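Local structure of prophage Lp1 protein 11 (Lactobacillus plantarum WCFS1, 3B7H) at the interface of chains A and B. The protein probably binds DNA through a helix-turn-helix domain of the Cro/C1 type, as phage repressors and related regulators do. Residues are numbered along the deposited sequence; one frame, centred on the assembly and turned at random. Chains: chain A/B, Prophage Lp1 protein 11.

The interface of chains A and B. Residues chain A 4, 8, 48, 53, 68, 73; chain B 50, 68.
B:Ile50 points from chain B into a largely apolar pocket of chain A lined by A:Val8, A:Pro48, A:Ile53, A:Phe68 and A:Tyr73, and 90 Å² of its surface is hidden there. At CB the side chain forks. The CG2 methyl, anti to the backbone N, comes in on one face side of the A:Tyr73 ring, just beyond its CE2 corner; A:Tyr73 CE2 is 3.9 Å from B:Ile50 CG2, and the two side chains cross at about a right angle. On the other branch B:Ile50 CG1 passes 4.1 Å from A:Pro48 O, a carbonyl oxygen. CD1 runs straight on, anti to CA (chi2 -173°), toward A:Val8, A:Ile53 and A:Phe68. B:Ile50 CD1 meets A:Val8 CG2 tip to tip at 3.5 Å. The same B:Ile50 CD1 lies in the ring plane at the edge of A:Phe68, 3.8 Å from A:Phe68 CZ. It also points at the CD1 tip of A:Ile53, but their modelled separation is too short to be trusted. The phenol wall is tied within chain A by a hydrogen bond from A:Tyr73 OH to A:Asp4 OD1 (2.5 Å), made on the anti lone pair of the carboxylate, while A:Phe68 CE1 lies over the ring centre, on the face side that B:Ile50 CG2 approaches. Beside the pocket the A:Phe68 and B:Phe68 side chains cross obliquely, touching through their CD2–CE2 sides, with A:Phe68 CE2 3.8 Å from B:Phe68 CE2. B:Ile50 begins helix 50-60; its pocket is formed by helices 4-18 and 50-60, the A:Pro48 loop and the segment after helix 64-67, and two-fold symmetry repeats the insertion, consistent with a dimer.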
# COMPACT_ATOMS: atom_id res chain seq x y z
N ASP A 4 8.44 5.45 3.27
CA ASP A 4 7.12 4.86 3.40
C ASP A 4 7.23 3.56 4.18
O ASP A 4 6.42 3.32 5.06
CB ASP A 4 6.47 4.59 2.04
CG ASP A 4 6.00 5.85 1.35
OD1 ASP A 4 5.09 6.54 1.84
OD2 ASP A 4 6.52 6.12 0.27
N VAL A 8 5.10 2.90 7.54
CA VAL A 8 4.22 1.74 7.60
C VAL A 8 4.63 0.76 8.69
O VAL A 8 3.80 0.27 9.46
CB VAL A 8 4.15 1.04 6.20
CG1 VAL A 8 3.57 -0.37 6.32
CG2 VAL A 8 3.32 1.91 5.24
N PRO A 48 7.46 -2.76 3.12
CA PRO A 48 6.38 -3.69 2.72
C PRO A 48 5.56 -3.32 1.44
O PRO A 48 5.43 -2.14 1.08
CB PRO A 48 5.47 -3.70 3.99
CG PRO A 48 6.33 -3.12 5.09
CD PRO A 48 7.10 -2.08 4.38
N ILE A 53 1.09 -5.84 3.67
CA ILE A 53 0.22 -5.05 4.57
C ILE A 53 -1.17 -5.71 4.70
O ILE A 53 -1.71 -5.88 5.81
CB ILE A 53 0.09 -3.59 4.06
CG1 ILE A 53 1.47 -2.91 4.13
CG2 ILE A 53 -0.98 -2.84 4.87
CD1 ILE A 53 1.53 -1.62 3.33
N PHE A 68 -4.49 2.48 7.19
CA PHE A 68 -3.91 3.70 6.68
C PHE A 68 -4.53 4.97 7.24
O PHE A 68 -4.25 6.05 6.73
CB PHE A 68 -3.99 3.71 5.15
CG PHE A 68 -2.86 2.95 4.48
CD1 PHE A 68 -1.57 3.44 4.52
CD2 PHE A 68 -3.11 1.77 3.80
CE1 PHE A 68 -0.54 2.76 3.91
CE2 PHE A 68 -2.06 1.08 3.19
CZ PHE A 68 -0.79 1.59 3.24
N TYR A 73 -0.72 9.41 5.65
CA TYR A 73 -1.53 8.73 4.64
C TYR A 73 -3.01 9.12 4.67
O TYR A 73 -3.70 8.93 3.68
CB TYR A 73 -1.37 7.22 4.78
CG TYR A 73 0.04 6.78 4.53
CD1 TYR A 73 0.83 6.35 5.58
CD2 TYR A 73 0.61 6.84 3.26
CE1 TYR A 73 2.16 5.94 5.36
CE2 TYR A 73 1.94 6.44 3.04
CZ TYR A 73 2.70 5.98 4.10
OH TYR A 73 4.01 5.58 3.93
N ILE B 50 3.48 1.08 -2.15
CA ILE B 50 2.84 2.17 -1.38
C ILE B 50 3.37 3.50 -1.87
O ILE B 50 2.61 4.45 -1.99
CB ILE B 50 3.12 2.04 0.13
CG1 ILE B 50 2.58 0.71 0.59
CG2 ILE B 50 2.40 3.17 0.94
CD1 ILE B 50 2.65 0.53 2.07
N PHE B 68 -7.90 3.91 -0.59
CA PHE B 68 -8.19 2.55 -0.22
C PHE B 68 -9.60 2.33 0.30
O PHE B 68 -9.89 1.24 0.81
CB PHE B 68 -7.16 2.05 0.80
CG PHE B 68 -5.87 1.56 0.18
CD1 PHE B 68 -5.85 0.39 -0.56
CD2 PHE B 68 -4.69 2.26 0.36
CE1 PHE B 68 -4.68 -0.07 -1.13
CE2 PHE B 68 -3.51 1.79 -0.21
CZ PHE B 68 -3.51 0.63 -0.95